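PDB 4DNH: dihydrodipicolinate synthase family protein from Sinorhizobium meliloti, which is of unknown function but folds as a TIM barrel and may be an enzyme related to dihydrodipicolinate synthase. Local coordinates for residues V23-R28 / R68-D73; E193-A198 / A318-Y323; V218-A223 / Q245-V250. All coordinates share one frame; numbering follows the deposited sequence.

In the fold
Interactions 1, 2 and 3 join loops and helix ends of one TIM barrel. Interaction 2 lies past the C-terminal end of strand 186-191, the barrel end where enzymes of this fold usually carry their active sites; its centre is about 13 Å from that of the chain. Interactions 1 and 3 involve helix ends that lead into strands 77-80 and 226-232, and loop 245-250 leads into strand 251-254. The centres of interactions 1 and 3 are about 33 Å apart. Interactions 1 and 2 lie on opposite sides of the chain's centre, with centres 29 Å apart. Glycerol, probably from the crystallisation liquor, lies near both Phe-195 and Ser-27, weak evidence for a pocket. Interaction 3 is nested in sequence within interaction 2, yet their nearest atoms are about 17 Å apart.

Interaction 1: V23-R28 / R68-D73; sequences VPFNSR and RHRLWD
Phe-25 reaches from an extended loop to Arg-70 and Asp-73 on the last turn of helix 61-73, an example of an N-terminal segment fastened to the outer helical layer of a TIM barrel. From CB, which heads toward the helix, CG lies anti to the backbone N (chi1 -178°); the CD2-CE2 side of the ring then meets Arg-70. CD2 and CE2 both approach Arg-70 NH1, CD2 at 3.5 Å, with CE2 over one face of the guanidinium and the two planes inclined at 48°. CE2 also meets Arg-70 CG, which lies at the ring edge, in its plane, 3.8 Å away. At the tip, CZ comes to 4.0 Å from Asp-73 CB.

Polar bonding is gathered on one atom, the carbonyl oxygen of Asp-73 at the helix end. Arg-28 N donates to Asp-73 O at 2.9 Å, with an angle of 165° at the hydrogen. Ser-27 OG donates to the same Asp-73 O at 3.1 Å from a position tilted out of the carbonyl plane. The carboxylate of Asp-73 is turned to another task, a salt bridge with Arg-110, while Arg-28 sends its guanidinium to Glu-291. The chemistry is that of a helix C-terminus: a carbonyl with no further turn to bond is met by two donors from the loop, which would probably offset the partial negative charge gathered there.

Interaction 2: E193-A198 / A318-Y323; sequences EMFDPA and APTRFY
Phe-195 and Tyr-323 form the centre of an apolar, loop-to-loop contact at the C-terminal end of a TIM barrel, the end where enzymes of this fold carry their active sites. Residues 193-198 follow strand 186-191; residues 318-323 link two of the helices that come after the last barrel strand, and include a short 3-10 segment. The principle illustrated is that loops far apart in sequence can meet through side-chain packing, with no hydrogen bond between the two segments.

The CB of Phe-195 sets out away from the other loop, and CG is anti to the carbonyl carbon and beside the backbone N (chi1 -65°). The far side of the ring nevertheless meets residues 318-323. Its CD1 lies 3.5 Å from Tyr-323 CE1, an atom close to the plane of the phenylalanine ring and at its edge. The two side chains cross at about a right angle, with ring planes at 87° and centroids 5.6 Å apart. Phe-195 CE1 also meets the methyl CG2 of Thr-320 at 3.6 Å. That methyl is anti to the backbone N of Thr-320, while OG1 bonds back to the carbonyl of Phe-316.

Tyr-323 is held from two further directions: its ring stacks with Phe-316, and its hydroxyl is hydrogen-bonded to Asp-83 and Thr-84. An alanine in place of Phe-195 would probably open a gap beside Tyr-323 CE1 and leave the Thr-320 methyl without its aromatic partner. Beside the rings the chains also pass close. CB of Met-194, modelled as selenomethionine, stands 4.4 Å from Thr-320 CB, and Arg-321 CB sits 3.6 Å from the carbonyl oxygen of Met-194 and 3.9 Å from Phe-195 O.

Interaction 3: V218-A223 / Q245-V250; sequences VLEAHA and QLPKGV
Leu-219, with CG anti to the carbonyl carbon and beside the backbone N (chi1 -40°), points its CB at the loop that holds Leu-246. Here the end of helix 208-221 packs on the loop that leads into strand 251-254, part of the outer layer of a TIM barrel near the N-terminal ends of its strands. In Leu-246 the CB starts away from the helix; with unusual torsions, chi2 32°, its CD1 lies 3.8 Å from Leu-219 CD1. The side chains cross obliquely over strand 226-232, where both touch Ile-229.

Pro-247 carries the middle of the contact. Its CG lies 4.1 Å from Glu-220 CG, where the ring and the methylene chain cross at about a right angle, and at a similar 4.1 Å from the carbonyl oxygen of Leu-219. Pro-247 also opens a type II beta turn, closed by Val-250 N bonding to Pro-247 O at 3.2 Å. The positive phi of Gly-249 (77°) fits the third position of such a turn. By folding back, the turn directs Pro-247 and Val-250 toward the segment just past the helix end, where Ala-223 is met by both. Its CB is 4.4 Å from Pro-247 CB and 4.2 Å from Val-250 CG2, and the same CG2 lies 3.9 Å from Ala-223 O.

Interaction 1: V23-R28 / R68-D73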
# COMPACT_ATOMS: atom_id res chain seq x y z
N VAL A 23 -2.74 17.11 12.53
CA VAL A 23 -1.82 16.39 13.41
C VAL A 23 -0.41 16.82 12.99
O VAL A 23 -0.05 16.68 11.81
CB VAL A 23 -1.99 14.87 13.32
CG1 VAL A 23 -0.91 14.15 14.09
CG2 VAL A 23 -3.34 14.48 13.86
N PRO A 24 0.36 17.41 13.92
CA PRO A 24 1.69 17.92 13.55
C PRO A 24 2.65 16.78 13.22
O PRO A 24 2.62 15.72 13.86
CB PRO A 24 2.15 18.68 14.80
CG PRO A 24 1.38 18.10 15.94
CD PRO A 24 0.10 17.50 15.37
N PHE A 25 3.44 17.00 12.17
CA PHE A 25 4.48 16.07 11.76
C PHE A 25 5.51 16.06 12.87
O PHE A 25 5.94 17.12 13.34
CB PHE A 25 5.11 16.59 10.46
CG PHE A 25 6.18 15.72 9.89
CD1 PHE A 25 7.41 15.57 10.54
CD2 PHE A 25 5.99 15.09 8.67
CE1 PHE A 25 8.41 14.78 10.00
CE2 PHE A 25 7.00 14.29 8.12
CZ PHE A 25 8.21 14.14 8.79
N ASN A 26 5.87 14.87 13.34
CA ASN A 26 6.90 14.73 14.37
C ASN A 26 7.77 13.52 14.06
O ASN A 26 7.28 12.41 13.89
CB ASN A 26 6.26 14.66 15.76
CG ASN A 26 7.27 14.79 16.91
OD1 ASN A 26 6.97 14.44 18.05
ND2 ASN A 26 8.47 15.30 16.62
N SER A 27 9.07 13.75 13.94
CA SER A 27 10.05 12.70 13.69
C SER A 27 10.00 11.65 14.80
O SER A 27 9.85 12.00 15.96
CB SER A 27 11.46 13.31 13.62
OG SER A 27 12.25 12.68 12.64
N ARG A 28 10.11 10.38 14.45
CA ARG A 28 9.93 9.29 15.41
C ARG A 28 10.74 8.08 14.99
O ARG A 28 10.98 7.85 13.80
CB ARG A 28 8.45 8.86 15.55
CG ARG A 28 7.53 9.88 16.20
CD ARG A 28 6.13 9.36 16.48
NE ARG A 28 5.31 10.45 16.99
CZ ARG A 28 4.59 11.28 16.22
NH1 ARG A 28 3.90 12.26 16.79
NH2 ARG A 28 4.54 11.11 14.89
N ARG A 68 9.94 8.38 0.44
CA ARG A 68 10.52 7.36 1.31
C ARG A 68 11.19 7.94 2.56
O ARG A 68 11.03 7.41 3.67
CB ARG A 68 11.49 6.48 0.53
CG ARG A 68 10.80 5.41 -0.31
CD ARG A 68 10.45 5.91 -1.70
NE ARG A 68 9.49 5.02 -2.35
CZ ARG A 68 8.36 5.40 -2.96
NH1 ARG A 68 8.03 6.69 -3.01
NH2 ARG A 68 7.56 4.47 -3.50
N HIS A 69 11.93 9.04 2.41
CA HIS A 69 12.60 9.67 3.57
C HIS A 69 11.62 10.24 4.55
O HIS A 69 11.82 10.14 5.78
CB HIS A 69 13.62 10.74 3.14
CG HIS A 69 14.86 10.17 2.50
ND1 HIS A 69 15.86 9.62 3.21
CD2 HIS A 69 15.23 10.07 1.15
CE1 HIS A 69 16.83 9.20 2.38
NE2 HIS A 69 16.45 9.47 1.11
N ARG A 70 10.54 10.83 4.03
CA ARG A 70 9.43 11.30 4.86
C ARG A 70 8.88 10.15 5.71
O ARG A 70 8.60 10.33 6.91
CB ARG A 70 8.32 11.89 4.00
CG ARG A 70 7.22 12.63 4.75
CD ARG A 70 6.15 13.09 3.76
NE ARG A 70 4.80 13.26 4.31
CZ ARG A 70 4.39 14.32 5.01
NH1 ARG A 70 5.25 15.33 5.26
NH2 ARG A 70 3.14 14.38 5.45
N LEU A 71 8.74 8.97 5.09
CA LEU A 71 8.19 7.81 5.82
C LEU A 71 9.18 7.33 6.86
O LEU A 71 8.81 7.11 8.00
CB LEU A 71 7.76 6.66 4.89
CG LEU A 71 6.57 6.86 3.94
CD1 LEU A 71 6.41 5.64 3.05
CD2 LEU A 71 5.27 7.15 4.68
N TRP A 72 10.43 7.16 6.46
CA TRP A 72 11.46 6.78 7.43
C TRP A 72 11.56 7.74 8.58
O TRP A 72 11.70 7.29 9.72
CB TRP A 72 12.80 6.56 6.77
CG TRP A 72 12.78 5.36 5.86
CD1 TRP A 72 12.14 4.14 6.07
CD2 TRP A 72 13.44 5.21 4.55
NE1 TRP A 72 12.36 3.28 5.03
CE2 TRP A 72 13.13 3.86 4.08
CE3 TRP A 72 14.24 6.04 3.75
CZ2 TRP A 72 13.60 3.37 2.86
CZ3 TRP A 72 14.70 5.55 2.52
CH2 TRP A 72 14.39 4.24 2.09
N ASP A 73 11.42 9.04 8.31
CA ASP A 73 11.47 10.11 9.35
C ASP A 73 10.41 9.93 10.41
O ASP A 73 10.64 10.22 11.58
CB ASP A 73 11.26 11.51 8.74
CG ASP A 73 12.49 12.03 8.00
OD1 ASP A 73 13.57 11.43 8.10
OD2 ASP A 73 12.35 13.05 7.29

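Interaction 2: E193-A198 / A318-Y323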
# COMPACT_ATOMS: atom_id res chain seq x y z
N GLU A 193 -9.08 -9.65 -5.46
CA GLU A 193 -9.50 -9.34 -6.84
C GLU A 193 -10.02 -7.92 -7.08
O GLU A 193 -10.10 -7.46 -8.23
CB GLU A 193 -10.49 -10.38 -7.42
CG GLU A 193 -11.57 -10.89 -6.47
CD GLU A 193 -11.13 -12.13 -5.71
OE1 GLU A 193 -10.88 -12.03 -4.49
OE2 GLU A 193 -11.01 -13.21 -6.34
N MSE A 194 -10.38 -7.22 -6.02
CA MSE A 194 -10.84 -5.84 -6.16
C MSE A 194 -9.66 -4.95 -6.45
O MSE A 194 -9.80 -3.89 -7.08
CB MSE A 194 -11.61 -5.38 -4.93
CG MSE A 194 -11.86 -6.60 -4.07
SE MSE A 194 -10.43 -6.72 -2.72
CE MSE A 194 -11.80 -6.21 -1.40
N PHE A 195 -8.48 -5.38 -6.00
CA PHE A 195 -7.24 -4.70 -6.32
C PHE A 195 -6.66 -5.18 -7.66
O PHE A 195 -6.14 -4.36 -8.46
CB PHE A 195 -6.22 -4.86 -5.18
CG PHE A 195 -6.64 -4.20 -3.89
CD1 PHE A 195 -6.57 -2.81 -3.75
CD2 PHE A 195 -7.11 -4.95 -2.83
CE1 PHE A 195 -6.96 -2.20 -2.57
CE2 PHE A 195 -7.49 -4.35 -1.64
CZ PHE A 195 -7.41 -2.97 -1.51
N ASP A 196 -6.77 -6.48 -7.92
CA ASP A 196 -6.30 -7.05 -9.17
C ASP A 196 -7.26 -8.14 -9.64
O ASP A 196 -7.24 -9.26 -9.11
CB ASP A 196 -4.87 -7.60 -9.03
CG ASP A 196 -4.11 -7.63 -10.36
OD1 ASP A 196 -4.73 -7.84 -11.44
OD2 ASP A 196 -2.88 -7.43 -10.33
N PRO A 197 -8.10 -7.82 -10.63
CA PRO A 197 -9.07 -8.81 -11.13
C PRO A 197 -8.39 -10.06 -11.68
O PRO A 197 -8.94 -11.15 -11.57
CB PRO A 197 -9.84 -8.05 -12.23
CG PRO A 197 -9.63 -6.60 -11.90
CD PRO A 197 -8.26 -6.51 -11.30
N ALA A 198 -7.19 -9.93 -12.23
CA ALA A 198 -6.45 -11.09 -12.76
C ALA A 198 -5.89 -12.04 -11.68
O ALA A 198 -5.27 -13.07 -12.00
CB ALA A 198 -5.37 -10.65 -13.74
N ALA A 318 -15.37 1.63 -3.97
CA ALA A 318 -15.60 1.00 -5.27
C ALA A 318 -15.75 2.06 -6.38
O ALA A 318 -16.46 3.06 -6.19
CB ALA A 318 -16.82 0.11 -5.19
N PRO A 319 -15.05 1.88 -7.52
CA PRO A 319 -14.06 0.82 -7.84
C PRO A 319 -12.73 1.03 -7.13
O PRO A 319 -12.03 2.03 -7.36
CB PRO A 319 -13.88 0.92 -9.36
CG PRO A 319 -14.26 2.33 -9.67
CD PRO A 319 -15.36 2.70 -8.71
N THR A 320 -12.38 0.05 -6.30
CA THR A 320 -11.29 0.16 -5.34
C THR A 320 -9.88 0.25 -5.93
O THR A 320 -8.99 0.84 -5.31
CB THR A 320 -11.40 -0.99 -4.33
OG1 THR A 320 -12.58 -0.78 -3.56
CG2 THR A 320 -10.23 -1.02 -3.37
N ARG A 321 -9.69 -0.31 -7.12
CA ARG A 321 -8.37 -0.31 -7.74
C ARG A 321 -7.83 1.11 -8.02
O ARG A 321 -6.65 1.28 -8.34
CB ARG A 321 -8.34 -1.20 -8.99
CG ARG A 321 -9.22 -0.75 -10.16
CD ARG A 321 -9.17 -1.79 -11.27
NE ARG A 321 -10.01 -1.47 -12.43
CZ ARG A 321 -11.34 -1.56 -12.44
NH1 ARG A 321 -12.00 -1.92 -11.35
NH2 ARG A 321 -12.03 -1.25 -13.53
N PHE A 322 -8.68 2.12 -7.85
CA PHE A 322 -8.32 3.50 -8.15
C PHE A 322 -7.98 4.29 -6.91
O PHE A 322 -7.80 5.50 -6.96
CB PHE A 322 -9.41 4.22 -8.96
CG PHE A 322 -9.66 3.61 -10.33
CD1 PHE A 322 -8.60 3.36 -11.20
CD2 PHE A 322 -10.95 3.28 -10.73
CE1 PHE A 322 -8.83 2.79 -12.45
CE2 PHE A 322 -11.17 2.70 -11.98
CZ PHE A 322 -10.11 2.45 -12.84
N TYR A 323 -7.87 3.60 -5.78
CA TYR A 323 -7.45 4.25 -4.54
C TYR A 323 -6.17 5.06 -4.68
O TYR A 323 -6.01 6.07 -4.00
CB TYR A 323 -7.29 3.23 -3.41
CG TYR A 323 -6.06 2.36 -3.48
CD1 TYR A 323 -6.10 1.14 -4.14
CD2 TYR A 323 -4.88 2.74 -2.84
CE1 TYR A 323 -4.97 0.32 -4.19
CE2 TYR A 323 -3.76 1.93 -2.88
CZ TYR A 323 -3.81 0.73 -3.56
OH TYR A 323 -2.71 -0.07 -3.61

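Interaction 3: V218-A223 / Q245-V250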
# COMPACT_ATOMS: atom_id res chain seq x y z
N VAL A 218 0.83 -23.57 3.41
CA VAL A 218 2.13 -23.09 2.93
C VAL A 218 2.96 -22.47 4.07
O VAL A 218 4.13 -22.82 4.24
CB VAL A 218 1.97 -22.06 1.79
CG1 VAL A 218 3.33 -21.52 1.37
CG2 VAL A 218 1.26 -22.68 0.60
N LEU A 219 2.34 -21.57 4.84
CA LEU A 219 2.99 -20.89 5.97
C LEU A 219 3.44 -21.86 7.06
O LEU A 219 4.50 -21.66 7.66
CB LEU A 219 2.07 -19.85 6.60
CG LEU A 219 1.19 -18.96 5.73
CD1 LEU A 219 0.22 -18.17 6.60
CD2 LEU A 219 2.02 -18.02 4.87
N GLU A 220 2.64 -22.90 7.33
CA GLU A 220 3.06 -23.97 8.24
C GLU A 220 4.32 -24.65 7.69
O GLU A 220 5.33 -24.76 8.38
CB GLU A 220 1.94 -24.99 8.48
CG GLU A 220 0.98 -24.63 9.61
CD GLU A 220 -0.25 -25.53 9.68
OE1 GLU A 220 -0.18 -26.69 9.22
OE2 GLU A 220 -1.29 -25.07 10.20
N ALA A 221 4.25 -25.04 6.41
CA ALA A 221 5.34 -25.75 5.74
C ALA A 221 6.66 -24.98 5.70
O ALA A 221 7.72 -25.58 5.78
CB ALA A 221 4.93 -26.15 4.32
N HIS A 222 6.59 -23.65 5.59
CA HIS A 222 7.82 -22.85 5.51
C HIS A 222 7.86 -21.71 6.50
O HIS A 222 8.30 -20.61 6.17
CB HIS A 222 8.04 -22.34 4.08
CG HIS A 222 8.01 -23.43 3.02
ND1 HIS A 222 9.07 -24.22 2.76
CD2 HIS A 222 7.00 -23.82 2.14
CE1 HIS A 222 8.75 -25.09 1.78
NE2 HIS A 222 7.49 -24.84 1.40
N ALA A 223 7.43 -21.97 7.73
CA ALA A 223 7.30 -20.94 8.78
C ALA A 223 8.56 -20.09 9.03
O ALA A 223 8.47 -18.85 9.14
CB ALA A 223 6.80 -21.56 10.07
N GLN A 245 -4.96 -18.59 13.62
CA GLN A 245 -4.48 -19.89 13.17
C GLN A 245 -3.03 -19.84 12.68
O GLN A 245 -2.48 -20.86 12.27
CB GLN A 245 -5.36 -20.43 12.04
CG GLN A 245 -6.84 -20.51 12.37
CD GLN A 245 -7.59 -21.40 11.41
OE1 GLN A 245 -8.46 -20.94 10.66
NE2 GLN A 245 -7.26 -22.69 11.40
N LEU A 246 -2.44 -18.65 12.71
CA LEU A 246 -1.05 -18.41 12.29
C LEU A 246 0.00 -19.09 13.20
O LEU A 246 -0.11 -19.03 14.42
CB LEU A 246 -0.79 -16.90 12.22
CG LEU A 246 -0.62 -16.14 10.89
CD1 LEU A 246 -1.43 -16.70 9.73
CD2 LEU A 246 -0.92 -14.67 11.08
N PRO A 247 1.04 -19.72 12.60
CA PRO A 247 2.14 -20.36 13.36
C PRO A 247 2.96 -19.39 14.20
O PRO A 247 3.01 -18.20 13.89
CB PRO A 247 3.04 -20.95 12.27
CG PRO A 247 2.22 -20.97 11.02
CD PRO A 247 1.25 -19.83 11.14
N LYS A 248 3.62 -19.90 15.24
CA LYS A 248 4.56 -19.11 16.07
C LYS A 248 5.58 -18.30 15.23
O LYS A 248 6.28 -18.85 14.38
CB LYS A 248 5.23 -20.04 17.09
CG LYS A 248 6.70 -19.78 17.44
CD LYS A 248 6.88 -18.73 18.52
CE LYS A 248 8.36 -18.47 18.78
NZ LYS A 248 8.56 -17.31 19.69
N GLY A 249 5.61 -16.98 15.45
CA GLY A 249 6.59 -16.10 14.78
C GLY A 249 6.31 -15.73 13.33
O GLY A 249 7.19 -15.24 12.61
N VAL A 250 5.08 -15.98 12.89
CA VAL A 250 4.63 -15.55 11.57
C VAL A 250 3.66 -14.39 11.81
O VAL A 250 2.56 -14.61 12.32
CB VAL A 250 3.99 -16.72 10.78
CG1 VAL A 250 3.35 -16.23 9.49
CG2 VAL A 250 5.01 -17.80 10.47